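Local coordinates for protein histidinol dehydrogenase (Elizabethkingia anophelis NUHP1, PDB 6AN0) that probably catalyses the last step of histidine biosynthesis, the zinc- and NAD-dependent oxidation of L-histidinol through L-histidinaldehyde to L-histidine, at residues E242-D248 and E330-I336; Q271-L275 and F323-Y327. The contacts are given in a common frame with arbitrary orientation. Residues are numbered along the deposited sequence.

Contact 1: residues E242-D248 and E330-I336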
loop_
_atom_site.group_PDB
_atom_site.type_symbol
_atom_site.label_atom_id
_atom_site.label_comp_id
_atom_site.label_asym_id
_atom_site.label_seq_id
_atom_site.Cartn_x
_atom_site.Cartn_y
_atom_site.Cartn_z
ATOM N N GLU A 242 18.374 8.245 -5.653
ATOM C CA GLU A 242 19.254 8.892 -4.686
ATOM C C GLU A 242 20.014 7.833 -3.890
ATOM O O GLU A 242 19.569 6.687 -3.762
ATOM C CB GLU A 242 18.438 9.794 -3.748
ATOM C CG GLU A 242 17.404 8.968 -3.014
ATOM C CD GLU A 242 16.332 9.755 -2.301
ATOM O OE1 GLU A 242 15.906 9.266 -1.231
ATOM O OE2 GLU A 242 15.885 10.817 -2.812
ATOM N N VAL A 243 21.171 8.219 -3.366
ATOM C CA VAL A 243 21.907 7.374 -2.429
ATOM C C VAL A 243 22.453 8.247 -1.308
ATOM O O VAL A 243 22.821 9.408 -1.511
ATOM C CB VAL A 243 23.056 6.572 -3.110
ATOM C CG1 VAL A 243 24.171 7.503 -3.609
ATOM C CG2 VAL A 243 23.641 5.523 -2.153
ATOM N N LEU A 244 22.515 7.673 -0.111
ATOM C CA LEU A 244 23.246 8.261 0.998
ATOM C C LEU A 244 24.259 7.231 1.466
ATOM O O LEU A 244 23.909 6.062 1.659
ATOM C CB LEU A 244 22.300 8.675 2.133
ATOM C CG LEU A 244 22.877 9.441 3.330
ATOM C CD1 LEU A 244 21.806 10.349 3.922
ATOM C CD2 LEU A 244 23.425 8.485 4.413
ATOM N N VAL A 245 25.514 7.654 1.593
ATOM C CA VAL A 245 26.611 6.806 2.046
ATOM C C VAL A 245 27.101 7.331 3.386
ATOM O O VAL A 245 27.281 8.541 3.556
ATOM C CB VAL A 245 27.769 6.785 1.025
ATOM C CG1 VAL A 245 28.909 5.865 1.508
ATOM C CG2 VAL A 245 27.261 6.389 -0.354
ATOM N N ILE A 246 27.347 6.415 4.324
ATOM C CA ILE A 246 28.009 6.718 5.591
ATOM C C ILE A 246 29.372 6.032 5.585
ATOM O O ILE A 246 29.458 4.808 5.402
ATOM C CB ILE A 246 27.175 6.256 6.795
ATOM C CG1 ILE A 246 25.805 6.951 6.791
ATOM C CG2 ILE A 246 27.928 6.525 8.096
ATOM C CD1 ILE A 246 24.914 6.564 7.998
ATOM N N ALA A 247 30.436 6.806 5.800
ATOM C CA ALA A 247 31.802 6.301 5.672
ATOM C C ALA A 247 32.644 6.688 6.882
ATOM O O ALA A 247 32.678 7.860 7.261
ATOM C CB ALA A 247 32.456 6.845 4.392
ATOM N N ASP A 248 33.342 5.716 7.472
ATOM C CA ASP A 248 34.313 6.021 8.515
ATOM C C ASP A 248 35.716 5.746 7.972
ATOM O O ASP A 248 35.905 5.575 6.762
ATOM C CB ASP A 248 33.986 5.251 9.808
ATOM C CG ASP A 248 34.165 3.742 9.679
ATOM O OD1 ASP A 248 34.665 3.261 8.645
ATOM O OD2 ASP A 248 33.797 3.027 10.640
ATOM N N GLU A 330 16.496 6.596 -0.454
ATOM C CA GLU A 330 16.119 5.433 -1.258
ATOM C C GLU A 330 17.124 4.289 -1.073
ATOM O O GLU A 330 16.739 3.137 -0.840
ATOM C CB GLU A 330 16.026 5.822 -2.734
ATOM C CG GLU A 330 15.626 4.665 -3.630
ATOM C CD GLU A 330 15.909 4.919 -5.097
ATOM O OE1 GLU A 330 16.701 5.829 -5.406
ATOM O OE2 GLU A 330 15.361 4.181 -5.938
ATOM N N HIS A 331 18.419 4.592 -1.184
ATOM C CA HIS A 331 19.486 3.626 -0.935
ATOM C C HIS A 331 20.401 4.151 0.158
ATOM O O HIS A 331 20.773 5.332 0.147
ATOM C CB HIS A 331 20.355 3.387 -2.172
ATOM C CG HIS A 331 19.600 2.990 -3.394
ATOM N ND1 HIS A 331 19.194 3.904 -4.344
ATOM C CD2 HIS A 331 19.220 1.773 -3.849
ATOM C CE1 HIS A 331 18.580 3.267 -5.325
ATOM N NE2 HIS A 331 18.580 1.974 -5.048
ATOM N N LEU A 332 20.795 3.272 1.075
ATOM C CA LEU A 332 21.724 3.616 2.150
ATOM C C LEU A 332 22.917 2.676 2.067
ATOM O O LEU A 332 22.741 1.460 2.112
ATOM C CB LEU A 332 21.038 3.480 3.511
ATOM C CG LEU A 332 21.938 3.600 4.742
ATOM C CD1 LEU A 332 22.613 4.981 4.748
ATOM C CD2 LEU A 332 21.128 3.394 6.019
ATOM N N ILE A 333 24.127 3.224 1.964
ATOM C CA ILE A 333 25.340 2.406 1.995
ATOM C C ILE A 333 26.071 2.670 3.307
ATOM O O ILE A 333 26.474 3.805 3.589
ATOM C CB ILE A 333 26.253 2.681 0.789
ATOM C CG1 ILE A 333 25.491 2.448 -0.529
ATOM C CG2 ILE A 333 27.507 1.793 0.860
ATOM C CD1 ILE A 333 26.332 2.649 -1.798
ATOM N N LEU A 334 26.265 1.617 4.106
ATOM C CA LEU A 334 27.011 1.727 5.364
ATOM C C LEU A 334 28.429 1.231 5.110
ATOM O O LEU A 334 28.729 0.047 5.266
ATOM C CB LEU A 334 26.347 0.939 6.489
ATOM C CG LEU A 334 24.947 1.381 6.896
ATOM C CD1 LEU A 334 24.538 0.572 8.137
ATOM C CD2 LEU A 334 24.873 2.907 7.156
ATOM N N ALA A 335 29.314 2.153 4.730
ATOM C CA ALA A 335 30.716 1.822 4.483
ATOM C C ALA A 335 31.510 1.992 5.775
ATOM O O ALA A 335 32.401 2.836 5.916
ATOM C CB ALA A 335 31.275 2.680 3.347
ATOM N N ILE A 336 31.149 1.167 6.754
ATOM C CA ILE A 336 31.706 1.288 8.089
ATOM C C ILE A 336 32.001 -0.094 8.634
ATOM O O ILE A 336 31.522 -1.115 8.131
ATOM C CB ILE A 336 30.778 2.025 9.076
ATOM C CG1 ILE A 336 29.510 1.175 9.323
ATOM C CG2 ILE A 336 30.486 3.439 8.603
ATOM C CD1 ILE A 336 28.417 1.870 10.098
#
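Two neighbouring parallel strands of a Rossmann-like sheet meet here: the start of 331-335 carries His331, with Glu330 just before it, both predicted proton acceptors, and Glu242 begins the strand beside them. The strand axes run 4.8 Å apart at 16°, in register from Leu244 beside Leu332 to Ala247 beside Ala335. Leu244 and Ile246 each use both N and O toward 331-335, while Val243, Val245 and Ala247 turn their backbone groups to strand 271-276, as in a parallel sheet. The bonds are Leu244 N to His331 O (2.9 Å), Ile333 N to Leu244 O (2.9 Å), Ile246 N to Ile333 O (2.8 Å) and Ala335 N to Ile246 O (2.7 Å).

Near the predicted proton acceptors side chains take over from the backbone. Glu242 N donates to Glu330 OE1 (2.9 Å) and Glu330 N to Glu242 OE1 (2.8 Å), which holds one oxygen of each carboxylate; the other oxygen of Glu242 bonds to Asn376. His331 ND1 donates to Glu242 O at 2.9 Å, which orients the imidazole; a bound zinc ion, held by His266 and Asp364, lies about 6 Å from this side chain. Arg26 forms a salt bridge with Glu242, balancing its buried charge.

Beta-branched Val and Ile suit the extended backbone, and Leu adds bulk. Val243 CG2 meets Ile333 CG1 at 3.9 Å on one face; on the other Leu244 CD2 lies 3.6 Å from Leu332 CD1. Helix 253-264 packs on the face of Val243, Val245 and Ile333, helix 317-327 on that of Leu244, Ile246 and Leu332, and strand 271-276 continues the sheet beside 242-247.

Contact 2: residues Q271-L275 and F323-Y327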
loop_
_atom_site.group_PDB
_atom_site.type_symbol
_atom_site.label_atom_id
_atom_site.label_comp_id
_atom_site.label_asym_id
_atom_site.label_seq_id
_atom_site.Cartn_x
_atom_site.Cartn_y
_atom_site.Cartn_z
ATOM N N GLN A 271 20.268 12.646 -6.712
ATOM C CA GLN A 271 20.978 13.312 -5.632
ATOM C C GLN A 271 21.793 12.289 -4.862
ATOM O O GLN A 271 21.318 11.175 -4.602
ATOM C CB GLN A 271 20.020 14.026 -4.666
ATOM C CG GLN A 271 20.750 14.812 -3.572
ATOM C CD GLN A 271 19.811 15.557 -2.645
ATOM O OE1 GLN A 271 18.921 14.962 -2.048
ATOM N NE2 GLN A 271 20.002 16.877 -2.528
ATOM N N VAL A 272 23.011 12.663 -4.485
ATOM C CA VAL A 272 23.805 11.805 -3.614
ATOM C C VAL A 272 24.220 12.595 -2.379
ATOM O O VAL A 272 24.450 13.809 -2.427
ATOM C CB VAL A 272 25.036 11.194 -4.331
ATOM C CG1 VAL A 272 24.641 10.614 -5.695
ATOM C CG2 VAL A 272 26.161 12.216 -4.479
ATOM N N ILE A 273 24.302 11.885 -1.253
ATOM C CA ILE A 273 24.691 12.454 0.028
ATOM C C ILE A 273 25.806 11.588 0.585
ATOM O O ILE A 273 25.643 10.368 0.691
ATOM C CB ILE A 273 23.513 12.495 1.023
ATOM C CG1 ILE A 273 22.316 13.239 0.419
ATOM C CG2 ILE A 273 23.953 13.146 2.333
ATOM C CD1 ILE A 273 22.529 14.716 0.302
ATOM N N LEU A 274 26.938 12.208 0.922
ATOM C CA LEU A 274 28.046 11.518 1.583
ATOM C C LEU A 274 28.212 12.077 2.994
ATOM O O LEU A 274 28.464 13.275 3.167
ATOM C CB LEU A 274 29.345 11.675 0.783
ATOM C CG LEU A 274 30.650 11.187 1.432
ATOM C CD1 LEU A 274 30.590 9.693 1.744
ATOM C CD2 LEU A 274 31.851 11.495 0.539
ATOM N N LEU A 275 28.057 11.214 3.996
ATOM C CA LEU A 275 28.307 11.546 5.393
ATOM C C LEU A 275 29.587 10.843 5.817
ATOM O O LEU A 275 29.714 9.632 5.610
ATOM C CB LEU A 275 27.147 11.095 6.293
ATOM C CG LEU A 275 25.724 11.532 5.930
ATOM C CD1 LEU A 275 24.751 11.007 6.980
ATOM C CD2 LEU A 275 25.635 13.044 5.825
ATOM N N PHE A 323 21.134 11.720 11.019
ATOM C CA PHE A 323 20.916 12.485 9.792
ATOM C C PHE A 323 20.247 11.622 8.728
ATOM O O PHE A 323 19.286 12.051 8.074
ATOM C CB PHE A 323 22.241 13.050 9.277
ATOM C CG PHE A 323 22.095 13.981 8.100
ATOM C CD1 PHE A 323 22.221 15.354 8.268
ATOM C CD2 PHE A 323 21.841 13.487 6.822
ATOM C CE1 PHE A 323 22.089 16.216 7.187
ATOM C CE2 PHE A 323 21.704 14.335 5.743
ATOM C CZ PHE A 323 21.831 15.713 5.926
ATOM N N SER A 324 20.743 10.391 8.538
ATOM C CA SER A 324 20.176 9.525 7.508
ATOM C C SER A 324 18.704 9.235 7.779
ATOM O O SER A 324 17.888 9.183 6.848
ATOM C CB SER A 324 20.970 8.214 7.425
ATOM O OG SER A 324 20.475 7.383 6.382
ATOM N N ASN A 325 18.345 9.043 9.051
ATOM C CA ASN A 325 16.959 8.738 9.395
ATOM C C ASN A 325 16.040 9.926 9.115
ATOM O O ASN A 325 14.875 9.737 8.742
ATOM C CB ASN A 325 16.862 8.305 10.864
ATOM C CG ASN A 325 17.420 6.895 11.113
ATOM O OD1 ASN A 325 17.461 6.053 10.210
ATOM N ND2 ASN A 325 17.822 6.630 12.358
ATOM N N LEU A 326 16.551 11.149 9.261
ATOM C CA LEU A 326 15.784 12.333 8.880
ATOM C C LEU A 326 15.669 12.464 7.362
ATOM O O LEU A 326 14.641 12.926 6.851
ATOM C CB LEU A 326 16.432 13.590 9.471
ATOM C CG LEU A 326 16.435 13.722 10.998
ATOM C CD1 LEU A 326 17.112 15.017 11.437
ATOM C CD2 LEU A 326 15.030 13.650 11.541
ATOM N N TYR A 327 16.720 12.079 6.624
ATOM C CA TYR A 327 16.715 12.200 5.165
ATOM C C TYR A 327 15.845 11.125 4.508
ATOM O O TYR A 327 15.165 11.393 3.504
ATOM C CB TYR A 327 18.155 12.117 4.648
ATOM C CG TYR A 327 18.317 12.226 3.143
ATOM C CD1 TYR A 327 18.342 13.466 2.509
ATOM C CD2 TYR A 327 18.466 11.089 2.361
ATOM C CE1 TYR A 327 18.501 13.558 1.132
ATOM C CE2 TYR A 327 18.626 11.168 0.992
ATOM C CZ TYR A 327 18.645 12.407 0.382
ATOM O OH TYR A 327 18.809 12.486 -0.977
#
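Strand 271-275 and the last turn of helix 317-327, residues 323-327, run nearly antiparallel, at 163°, with their axes 11.1 Å apart; the closest CA pair, Leu275 and Ser324, is still 8.6 Å apart. Long side chains therefore bridge the gap. On the strand, alternation turns Gln271, Ile273 and Leu275 toward the helix; on the helix, Phe323 and Tyr327 stand one turn apart and point back. Leu275 CD2 sits over the face of the Phe323 ring, 4.3 Å from its centroid, and Ile273 CG1 over that of Tyr327, at 4.2 Å: two CH-pi contacts between flat rings and branched aliphatics. Tyrosine suits the end of the row because its OH donates to Gln271 OE1 (2.7 Å), satisfying hydroxyl and OE1, while Gln271 NE2 bonds to the backbone oxygens of Gln308 and Gln25. Such helix-on-sheet packing is characteristic of an alpha/beta fold. Arg26 makes a cation-pi contact with Tyr327, Trp20 meets Phe323 edge-to-face, and strands 310-313 and 242-247 supply Ile312 and Leu244 to the same layer.

Overall arrangement
After strand 10-13, an edge of this parallel sheet, and most strands of the mixed sheet, the chain reaches 242-247, passes through helix 253-264 and forms strand 271-276 beside it. It then runs through two helices and strand 310-313 to helix 317-327, where contact 2 closes its loop on 271-275. A short turn leads into strand 331-335, and contact 1 closes the wider loop, with contact 2 wholly inside it. The centres are only 8 Å apart: Val245 probably hydrogen-bonds through its backbone to Ile273 and Leu275. Contact 1 thus joins strands edge to edge, and contact 2 seats a helix on the same parallel sheet.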